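PDB 5N4B: prolyl oligopeptidase from Galerina marginata, which cleaves peptides after proline, releasing an intermediate that it then closes into a ring, in the biosynthesis of the amanitin toxins. Local coordinates for residues A[138-148]-A[158-166]; A[253-264]-A[274-282]. The protein carries 1 engineered substitution. All coordinates share one frame; numbering follows the deposited sequence.

Contact 1: residues A[138-148]-A[158-166]; sequences LAADGSAGMVL and FAYAVSHLG
Val162 and Leu138 meet because of how their first torsions are set. With Val162 CG1 anti to the backbone N (chi1 178°), the two methyls divide the work: CG2 reaches tip to tip toward Leu138 CD1 at 4.0 Å, while CG1 lies against Ala144 CB. Leu138 turns CG away from its carbonyl carbon (chi1 -76°), and its other methyl, CD2, slides past Tyr160 at CE2. These apolar contacts line one face of an antiparallel hairpin, strands 144-151 and 157-164, which opens a four-stranded blade of the beta-propeller. The hairpin backbone is a worked case of antiparallel pairing. Gly145 and Ser163 form a hydrogen-bonded pair, Gly145 N to Ser163 O and Ser163 N to Gly145 O each spanning 2.9 Å; Ala144-His164 and Met146-Val162 are the flanking non-hydrogen-bonded pairs. Farther along, Val147 and Leu148 together lie opposite Ala161, a classic beta bulge, since Val147 N bonds to Ala161 O at 2.9 Å and Ala161 N to Leu148 O at 2.8 Å. At the other end Leu165 N binds Ser143 O at 3.0 Å, and Leu165 CD1 rests on Ser143 CB. The Ser143 end is itself braced by an Asx turn: Asp141 OD1 accepts from Ser143 N and, at 2.7 Å, from Ser143 OG, so two bonds grip one carboxylate oxygen. On the face bearing Ser163, the methyls of Val147 pack beside the Ser163 hydroxyl, CG1 lying 3.8 Å from Ser163 OG. Ser163 OG itself hydrogen-bonds to Ser170 OG and to the backbone O of His699, a residue of the charge relay system. The chemistry thus implies a direct polar tie from a propeller strand to the main chain of the catalytic histidine, with hydrocarbon packed alongside it.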
loop_
_atom_site.group_PDB
_atom_site.type_symbol
_atom_site.label_atom_id
_atom_site.label_comp_id
_atom_site.label_asym_id
_atom_site.label_seq_id
_atom_site.Cartn_x
_atom_site.Cartn_y
_atom_site.Cartn_z
ATOM N N LEU A 138 -18.071 4.079 15.100
ATOM C CA LEU A 138 -17.231 3.480 16.139
ATOM C C LEU A 138 -16.872 4.509 17.215
ATOM O O LEU A 138 -16.738 4.159 18.384
ATOM C CB LEU A 138 -15.985 2.848 15.505
ATOM C CG LEU A 138 -16.260 1.520 14.799
ATOM C CD1 LEU A 138 -15.082 1.220 13.904
ATOM C CD2 LEU A 138 -16.539 0.390 15.762
ATOM N N ALA A 139 -16.671 5.754 16.820
ATOM C CA ALA A 139 -16.554 6.887 17.741
ATOM C C ALA A 139 -17.303 8.073 17.148
ATOM O O ALA A 139 -17.082 8.431 15.988
ATOM C CB ALA A 139 -15.078 7.244 18.018
ATOM N N ALA A 140 -18.111 8.734 17.985
ATOM C CA ALA A 140 -18.864 9.912 17.560
ATOM C C ALA A 140 -17.966 11.013 17.017
ATOM O O ALA A 140 -18.397 11.789 16.152
ATOM C CB ALA A 140 -19.675 10.468 18.727
ATOM N N ASP A 141 -16.727 11.115 17.508
ATOM C CA ASP A 141 -15.839 12.191 17.075
ATOM C C ASP A 141 -14.918 11.807 15.926
ATOM O O ASP A 141 -14.015 12.586 15.585
ATOM C CB ASP A 141 -15.039 12.710 18.267
ATOM C CG ASP A 141 -14.171 11.652 18.912
ATOM O OD1 ASP A 141 -14.057 10.520 18.384
ATOM O OD2 ASP A 141 -13.624 11.949 19.986
ATOM N N GLY A 142 -15.138 10.642 15.316
ATOM C CA GLY A 142 -14.313 10.189 14.218
ATOM C C GLY A 142 -12.929 9.750 14.630
ATOM O O GLY A 142 -12.048 9.589 13.769
ATOM N N SER A 143 -12.695 9.550 15.914
ATOM C CA SER A 143 -11.369 9.161 16.358
ATOM C C SER A 143 -11.074 7.660 16.217
ATOM O O SER A 143 -9.968 7.258 16.576
ATOM C CB SER A 143 -11.117 9.611 17.796
ATOM O OG SER A 143 -11.943 8.943 18.687
ATOM N N ALA A 144 -11.990 6.850 15.706
ATOM C CA ALA A 144 -11.804 5.393 15.569
ATOM C C ALA A 144 -12.078 4.972 14.147
ATOM O O ALA A 144 -13.048 5.422 13.527
ATOM C CB ALA A 144 -12.770 4.616 16.416
ATOM N N GLY A 145 -11.234 4.115 13.627
ATOM C CA GLY A 145 -11.403 3.611 12.280
ATOM C C GLY A 145 -11.312 2.111 12.259
ATOM O O GLY A 145 -10.570 1.503 13.035
ATOM N N MET A 146 -12.048 1.511 11.342
ATOM C CA MET A 146 -11.959 0.088 11.095
ATOM C C MET A 146 -10.878 -0.115 10.055
ATOM O O MET A 146 -10.959 0.432 8.954
ATOM C CB MET A 146 -13.283 -0.473 10.606
ATOM C CG MET A 146 -13.212 -1.988 10.410
ATOM S SD MET A 146 -14.624 -2.672 9.586
ATOM C CE MET A 146 -14.290 -2.166 7.907
ATOM N N VAL A 147 -9.886 -0.891 10.408
ATOM C CA VAL A 147 -8.729 -1.054 9.552
ATOM C C VAL A 147 -8.665 -2.405 8.856
ATOM O O VAL A 147 -7.905 -2.555 7.890
ATOM C CB VAL A 147 -7.417 -0.769 10.298
ATOM C CG1 VAL A 147 -7.405 0.641 10.796
ATOM C CG2 VAL A 147 -7.220 -1.714 11.454
ATOM N N LEU A 148 -9.439 -3.382 9.279
ATOM C CA LEU A 148 -9.487 -4.695 8.655
ATOM C C LEU A 148 -10.741 -5.397 9.172
ATOM O O LEU A 148 -11.146 -5.168 10.306
ATOM C CB LEU A 148 -8.241 -5.535 9.067
ATOM C CG LEU A 148 -7.965 -6.776 8.293
ATOM C CD1 LEU A 148 -7.593 -6.373 6.888
ATOM C CD2 LEU A 148 -6.787 -7.515 8.933
ATOM N N PHE A 158 -18.780 -11.552 12.537
ATOM C CA PHE A 158 -18.004 -10.540 11.840
ATOM C C PHE A 158 -16.934 -10.054 12.791
ATOM O O PHE A 158 -17.248 -9.477 13.834
ATOM C CB PHE A 158 -18.930 -9.398 11.432
ATOM C CG PHE A 158 -18.255 -8.213 10.751
ATOM C CD1 PHE A 158 -17.741 -8.335 9.461
ATOM C CD2 PHE A 158 -18.174 -6.976 11.365
ATOM C CE1 PHE A 158 -17.220 -7.248 8.817
ATOM C CE2 PHE A 158 -17.633 -5.897 10.708
ATOM C CZ PHE A 158 -17.130 -6.027 9.478
ATOM N N ALA A 159 -15.685 -10.287 12.454
ATOM C CA ALA A 159 -14.551 -9.814 13.243
ATOM C C ALA A 159 -14.018 -8.535 12.613
ATOM O O ALA A 159 -13.941 -8.442 11.389
ATOM C CB ALA A 159 -13.458 -10.866 13.293
ATOM N N TYR A 160 -13.698 -7.541 13.429
ATOM C CA TYR A 160 -13.295 -6.257 12.894
ATOM C C TYR A 160 -12.247 -5.615 13.772
ATOM O O TYR A 160 -12.394 -5.591 14.998
ATOM C CB TYR A 160 -14.471 -5.311 12.692
ATOM C CG TYR A 160 -15.353 -5.086 13.885
ATOM C CD1 TYR A 160 -16.312 -6.029 14.237
ATOM C CD2 TYR A 160 -15.358 -3.884 14.597
ATOM C CE1 TYR A 160 -17.190 -5.825 15.295
ATOM C CE2 TYR A 160 -16.263 -3.670 15.659
ATOM C CZ TYR A 160 -17.187 -4.661 15.965
ATOM O OH TYR A 160 -18.118 -4.463 16.989
ATOM N N ALA A 161 -11.200 -5.118 13.153
ATOM C CA ALA A 161 -10.066 -4.502 13.819
ATOM C C ALA A 161 -10.238 -2.996 13.839
ATOM O O ALA A 161 -10.496 -2.381 12.788
ATOM C CB ALA A 161 -8.762 -4.861 13.094
ATOM N N VAL A 162 -10.071 -2.407 15.018
ATOM C CA VAL A 162 -10.321 -0.989 15.247
ATOM C C VAL A 162 -9.051 -0.341 15.766
ATOM O O VAL A 162 -8.409 -0.857 16.676
ATOM C CB VAL A 162 -11.455 -0.815 16.258
ATOM C CG1 VAL A 162 -11.684 0.667 16.520
ATOM C CG2 VAL A 162 -12.742 -1.487 15.710
ATOM N N SER A 163 -8.719 0.798 15.195
ATOM C CA SER A 163 -7.624 1.658 15.629
ATOM C C SER A 163 -8.207 2.985 16.092
ATOM O O SER A 163 -9.282 3.398 15.642
ATOM C CB SER A 163 -6.607 1.925 14.526
ATOM O OG SER A 163 -5.855 0.753 14.278
ATOM N N HIS A 164 -7.516 3.645 17.014
ATOM C CA HIS A 164 -7.880 4.957 17.510
ATOM C C HIS A 164 -6.722 5.916 17.349
ATOM O O HIS A 164 -5.570 5.509 17.341
ATOM C CB HIS A 164 -8.194 4.871 19.004
ATOM C CG HIS A 164 -9.373 4.008 19.294
ATOM N ND1 HIS A 164 -10.649 4.513 19.363
ATOM C CD2 HIS A 164 -9.479 2.673 19.472
ATOM C CE1 HIS A 164 -11.493 3.528 19.612
ATOM N NE2 HIS A 164 -10.808 2.399 19.665
ATOM N N LEU A 165 -7.041 7.206 17.217
ATOM C CA LEU A 165 -6.016 8.219 17.175
ATOM C C LEU A 165 -5.111 8.042 18.373
ATOM O O LEU A 165 -5.568 7.825 19.496
ATOM C CB LEU A 165 -6.689 9.609 17.199
ATOM C CG LEU A 165 -7.511 9.943 15.939
ATOM C CD1 LEU A 165 -8.190 11.321 16.117
ATOM C CD2 LEU A 165 -6.664 9.907 14.668
ATOM N N GLY A 166 -3.807 8.130 18.141
ATOM C CA GLY A 166 -2.825 7.969 19.176
ATOM C C GLY A 166 -2.370 6.551 19.460
ATOM O O GLY A 166 -1.514 6.367 20.336
#

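Contact 2: residues A[253-264]-A[274-282]; sequences YQDNEHPEWIYG and LYLYQFKDT
An antiparallel hairpin at the start of a propeller blade, together with the loop that enters it from the preceding blade, brings Ile262 opposite Phe279 and Gly264 opposite Tyr277. Both are hydrogen-bonded pairs; Phe279 N reaches Ile262 O at 2.8 Å, and the ring of Phe279 turns its edge to the backbone from Ile262 O to Gly264 N. Tyr253, on the last strand of the preceding blade, receives Leu276 CD2 over one ring face in a CH-pi contact, 4.1 Å from the ring centroid. Gln278 runs extended beyond CG between three aromatic residues. Its CG lies at the edge of the Tyr263 ring, and its OE1 lies at the edge of Trp261, 3.4 Å from CE3. A water donates to that same Gln278 OE1 and to Asp255 OD2, and accepts from Tyr253 OH, joining two blades and their connecting loop. Asp255 also shapes the loop: OD1 accepts from Glu257 N in an Asx turn, while OD2 takes His258 ND1 at 2.8 Å, in the imidazole plane, fixing that ring's rotation. Trp261 is sandwiched: His258 CB sits over the centre of one face and Lys280 CB over the other, toward the rim, a CH-pi contact 3.8 Å from the centroid of the five-membered ring. A second water donates to Lys280 O and to Glu260 OE2, each at 2.7 Å.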
loop_
_atom_site.group_PDB
_atom_site.type_symbol
_atom_site.label_atom_id
_atom_site.label_comp_id
_atom_site.label_asym_id
_atom_site.label_seq_id
_atom_site.Cartn_x
_atom_site.Cartn_y
_atom_site.Cartn_z
ATOM N N TYR A 253 2.136 -19.985 17.606
ATOM C CA TYR A 253 3.564 -19.966 17.343
ATOM C C TYR A 253 4.189 -18.669 17.848
ATOM O O TYR A 253 3.614 -17.595 17.712
ATOM C CB TYR A 253 3.935 -20.131 15.852
ATOM C CG TYR A 253 5.413 -20.455 15.721
ATOM C CD1 TYR A 253 5.888 -21.683 16.151
ATOM C CD2 TYR A 253 6.306 -19.564 15.198
ATOM C CE1 TYR A 253 7.246 -21.981 16.106
ATOM C CE2 TYR A 253 7.672 -19.838 15.088
ATOM C CZ TYR A 253 8.131 -21.060 15.562
ATOM O OH TYR A 253 9.467 -21.400 15.533
ATOM N N GLN A 254 5.408 -18.773 18.374
ATOM C CA GLN A 254 6.295 -17.631 18.571
ATOM C C GLN A 254 7.725 -18.145 18.584
ATOM O O GLN A 254 7.950 -19.359 18.703
ATOM C CB GLN A 254 5.967 -16.865 19.856
ATOM C CG GLN A 254 6.323 -17.554 21.131
ATOM C CD GLN A 254 6.052 -16.632 22.317
ATOM O OE1 GLN A 254 6.564 -15.505 22.390
ATOM N NE2 GLN A 254 5.243 -17.088 23.204
ATOM N N ASP A 255 8.678 -17.230 18.437
ATOM C CA ASP A 255 10.092 -17.625 18.377
ATOM C C ASP A 255 10.920 -16.588 19.115
ATOM O O ASP A 255 11.332 -15.579 18.546
ATOM C CB ASP A 255 10.568 -17.825 16.945
ATOM C CG ASP A 255 11.959 -18.347 16.873
ATOM O OD1 ASP A 255 12.619 -18.375 17.932
ATOM O OD2 ASP A 255 12.402 -18.675 15.738
ATOM N N ASN A 256 11.194 -16.896 20.396
ATOM C CA ASN A 256 11.968 -16.004 21.248
ATOM C C ASN A 256 13.404 -15.838 20.767
ATOM O O ASN A 256 14.035 -14.833 21.093
ATOM C CB ASN A 256 11.995 -16.577 22.673
ATOM C CG ASN A 256 10.594 -16.851 23.244
ATOM O OD1 ASN A 256 9.634 -16.097 23.029
ATOM N ND2 ASN A 256 10.484 -17.945 23.991
ATOM N N GLU A 257 13.930 -16.780 19.975
ATOM C CA GLU A 257 15.286 -16.685 19.453
ATOM C C GLU A 257 15.392 -15.685 18.319
ATOM O O GLU A 257 16.482 -15.222 18.002
ATOM C CB GLU A 257 15.769 -18.056 18.957
ATOM C CG GLU A 257 17.216 -18.110 18.575
ATOM C CD GLU A 257 17.599 -19.428 17.896
ATOM O OE1 GLU A 257 16.896 -20.443 18.121
ATOM O OE2 GLU A 257 18.607 -19.441 17.146
ATOM N N HIS A 258 14.277 -15.363 17.655
ATOM C CA HIS A 258 14.277 -14.461 16.510
ATOM C C HIS A 258 13.186 -13.416 16.730
ATOM O O HIS A 258 12.142 -13.454 16.079
ATOM C CB HIS A 258 14.033 -15.239 15.223
ATOM C CG HIS A 258 15.081 -16.245 14.931
ATOM N ND1 HIS A 258 14.882 -17.599 15.064
ATOM C CD2 HIS A 258 16.356 -16.083 14.517
ATOM C CE1 HIS A 258 15.986 -18.238 14.709
ATOM N NE2 HIS A 258 16.897 -17.344 14.387
ATOM N N PRO A 259 13.402 -12.463 17.631
ATOM C CA PRO A 259 12.318 -11.566 18.031
ATOM C C PRO A 259 11.834 -10.644 16.951
ATOM O O PRO A 259 10.751 -10.068 17.136
ATOM C CB PRO A 259 12.906 -10.794 19.217
ATOM C CG PRO A 259 14.360 -11.039 19.154
ATOM C CD PRO A 259 14.605 -12.308 18.454
ATOM N N GLU A 260 12.565 -10.478 15.854
ATOM C CA GLU A 260 12.170 -9.602 14.779
ATOM C C GLU A 260 11.304 -10.292 13.727
ATOM O O GLU A 260 10.694 -9.591 12.915
ATOM C CB GLU A 260 13.397 -8.954 14.120
ATOM C CG GLU A 260 14.183 -9.790 13.119
ATOM C CD GLU A 260 15.118 -10.891 13.689
ATOM O OE1 GLU A 260 15.076 -11.292 14.910
ATOM O OE2 GLU A 260 15.920 -11.363 12.829
ATOM N N TRP A 261 11.227 -11.628 13.738
ATOM C CA TRP A 261 10.439 -12.334 12.727
ATOM C C TRP A 261 8.948 -12.107 12.995
ATOM O O TRP A 261 8.512 -11.968 14.135
ATOM C CB TRP A 261 10.734 -13.820 12.737
ATOM C CG TRP A 261 12.121 -14.205 12.345
ATOM C CD1 TRP A 261 13.198 -13.381 12.189
ATOM C CD2 TRP A 261 12.575 -15.527 12.096
ATOM N NE1 TRP A 261 14.301 -14.139 11.835
ATOM C CE2 TRP A 261 13.936 -15.454 11.772
ATOM C CE3 TRP A 261 11.960 -16.769 12.119
ATOM C CZ2 TRP A 261 14.692 -16.584 11.481
ATOM C CZ3 TRP A 261 12.709 -17.912 11.796
ATOM C CH2 TRP A 261 14.064 -17.805 11.510
ATOM N N ILE A 262 8.159 -12.085 11.932
ATOM C CA ILE A 262 6.709 -11.984 12.000
ATOM C C ILE A 262 6.073 -13.166 11.261
ATOM O O ILE A 262 6.749 -13.924 10.543
ATOM C CB ILE A 262 6.172 -10.624 11.527
ATOM C CG1 ILE A 262 6.463 -10.406 10.045
ATOM C CG2 ILE A 262 6.774 -9.520 12.420
ATOM C CD1 ILE A 262 5.635 -9.212 9.450
ATOM N N TYR A 263 4.762 -13.295 11.439
ATOM C CA TYR A 263 4.037 -14.513 11.167
ATOM C C TYR A 263 2.757 -14.222 10.383
ATOM O O TYR A 263 2.161 -13.154 10.494
ATOM C CB TYR A 263 3.696 -15.298 12.455
ATOM C CG TYR A 263 4.955 -15.509 13.234
ATOM C CD1 TYR A 263 5.941 -16.344 12.747
ATOM C CD2 TYR A 263 5.230 -14.761 14.379
ATOM C CE1 TYR A 263 7.141 -16.458 13.401
ATOM C CE2 TYR A 263 6.451 -14.892 15.044
ATOM C CZ TYR A 263 7.383 -15.738 14.528
ATOM O OH TYR A 263 8.603 -15.873 15.123
ATOM N N GLY A 264 2.370 -15.176 9.568
ATOM C CA GLY A 264 1.061 -15.189 8.949
ATOM C C GLY A 264 0.509 -16.601 8.962
ATOM O O GLY A 264 1.220 -17.557 9.267
ATOM N N LEU A 274 -3.702 -26.297 8.739
ATOM C CA LEU A 274 -3.332 -24.963 9.185
ATOM C C LEU A 274 -1.930 -24.685 8.664
ATOM O O LEU A 274 -1.000 -25.467 8.887
ATOM C CB LEU A 274 -3.342 -24.909 10.713
ATOM C CG LEU A 274 -2.782 -23.657 11.385
ATOM C CD1 LEU A 274 -3.605 -22.483 11.051
ATOM C CD2 LEU A 274 -2.739 -23.893 12.902
ATOM N N TYR A 275 -1.753 -23.537 8.049
ATOM C CA TYR A 275 -0.479 -23.138 7.506
ATOM C C TYR A 275 0.099 -21.975 8.282
ATOM O O TYR A 275 -0.628 -21.034 8.649
ATOM C CB TYR A 275 -0.672 -22.716 6.068
ATOM C CG TYR A 275 -1.343 -23.727 5.166
ATOM C CD1 TYR A 275 -0.666 -24.861 4.690
ATOM C CD2 TYR A 275 -2.663 -23.576 4.755
ATOM C CE1 TYR A 275 -1.274 -25.762 3.858
ATOM C CE2 TYR A 275 -3.256 -24.499 3.891
ATOM C CZ TYR A 275 -2.541 -25.582 3.460
ATOM O OH TYR A 275 -3.169 -26.456 2.607
ATOM N N LEU A 276 1.422 -22.026 8.519
ATOM C CA LEU A 276 2.151 -20.945 9.171
ATOM C C LEU A 276 3.227 -20.433 8.251
ATOM O O LEU A 276 4.053 -21.210 7.756
ATOM C CB LEU A 276 2.805 -21.445 10.449
ATOM C CG LEU A 276 3.646 -20.421 11.245
ATOM C CD1 LEU A 276 2.796 -19.417 11.949
ATOM C CD2 LEU A 276 4.569 -21.149 12.243
ATOM N N TYR A 277 3.208 -19.133 8.033
ATOM C CA TYR A 277 4.238 -18.439 7.292
ATOM C C TYR A 277 5.101 -17.661 8.285
ATOM O O TYR A 277 4.604 -17.134 9.294
ATOM C CB TYR A 277 3.645 -17.417 6.335
ATOM C CG TYR A 277 2.587 -17.940 5.376
ATOM C CD1 TYR A 277 2.874 -18.840 4.397
ATOM C CD2 TYR A 277 1.315 -17.445 5.429
ATOM C CE1 TYR A 277 1.897 -19.287 3.543
ATOM C CE2 TYR A 277 0.336 -17.889 4.562
ATOM C CZ TYR A 277 0.643 -18.796 3.608
ATOM O OH TYR A 277 -0.336 -19.198 2.695
ATOM N N GLN A 278 6.401 -17.616 8.034
ATOM C CA GLN A 278 7.335 -16.795 8.802
ATOM C C GLN A 278 8.158 -15.904 7.891
ATOM O O GLN A 278 8.631 -16.340 6.834
ATOM C CB GLN A 278 8.295 -17.624 9.637
ATOM C CG GLN A 278 7.576 -18.724 10.446
ATOM C CD GLN A 278 8.461 -19.468 11.400
ATOM O OE1 GLN A 278 9.353 -18.894 12.047
ATOM N NE2 GLN A 278 8.227 -20.764 11.485
ATOM N N PHE A 279 8.340 -14.663 8.329
ATOM C CA PHE A 279 9.039 -13.628 7.576
ATOM C C PHE A 279 10.108 -13.026 8.467
ATOM O O PHE A 279 9.826 -12.659 9.618
ATOM C CB PHE A 279 8.091 -12.513 7.115
ATOM C CG PHE A 279 6.849 -13.013 6.423
ATOM C CD1 PHE A 279 5.719 -13.313 7.172
ATOM C CD2 PHE A 279 6.813 -13.195 5.050
ATOM C CE1 PHE A 279 4.540 -13.784 6.547
ATOM C CE2 PHE A 279 5.638 -13.699 4.434
ATOM C CZ PHE A 279 4.542 -13.983 5.171
ATOM N N LYS A 280 11.297 -12.859 7.944
ATOM C CA LYS A 280 12.402 -12.257 8.726
ATOM C C LYS A 280 12.717 -10.812 8.349
ATOM O O LYS A 280 13.454 -10.149 9.091
ATOM C CB LYS A 280 13.667 -13.109 8.615
ATOM C CG LYS A 280 14.278 -13.188 7.247
ATOM C CD LYS A 280 15.632 -13.861 7.317
ATOM C CE LYS A 280 16.285 -13.872 5.937
ATOM N NZ LYS A 280 17.628 -14.547 6.008
ATOM N N ASP A 281 12.198 -10.320 7.240
ATOM C CA ASP A 281 12.499 -9.009 6.664
ATOM C C ASP A 281 11.451 -8.738 5.577
ATOM O O ASP A 281 10.416 -9.424 5.532
ATOM C CB ASP A 281 13.936 -9.002 6.098
ATOM C CG ASP A 281 14.173 -10.027 5.002
ATOM O OD1 ASP A 281 13.260 -10.430 4.287
ATOM O OD2 ASP A 281 15.337 -10.474 4.790
ATOM N N THR A 282 11.666 -7.746 4.733
ATOM C CA THR A 282 10.733 -7.390 3.698
ATOM C C THR A 282 11.013 -7.956 2.382
ATOM O O THR A 282 10.457 -7.535 1.387
ATOM C CB THR A 282 10.628 -5.870 3.545
ATOM O OG1 THR A 282 11.895 -5.323 3.273
ATOM C CG2 THR A 282 10.085 -5.321 4.725
HETATM O O HOH W 1 10.903 -20.021 13.952
HETATM O O HOH W 2 15.864 -10.308 10.301
#

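From the N terminus, the chain first completes contact 1, where segment 158-166 returns along 138-148 after nine intervening residues and closes one hairpin. It then builds the rest of that blade and the following one, whose final strand, 250-254, leads into contact 2. There segment 274-282 folds back on 253-264, again across nine residues. The two closures are in series, neither nested nor crossed, and do not touch: their centres lie about 27 Å apart and their nearest atoms about 11 Å. Contact 1 pairs two strands of one blade and packs the incoming loop on them; contact 2 adds a strand of the preceding blade. Both reach the hydrolase region, contact 1 through Ser163 and contact 2 through Thr282 OG1, hydrogen-bonded to Ser622 OG and Ala619 O.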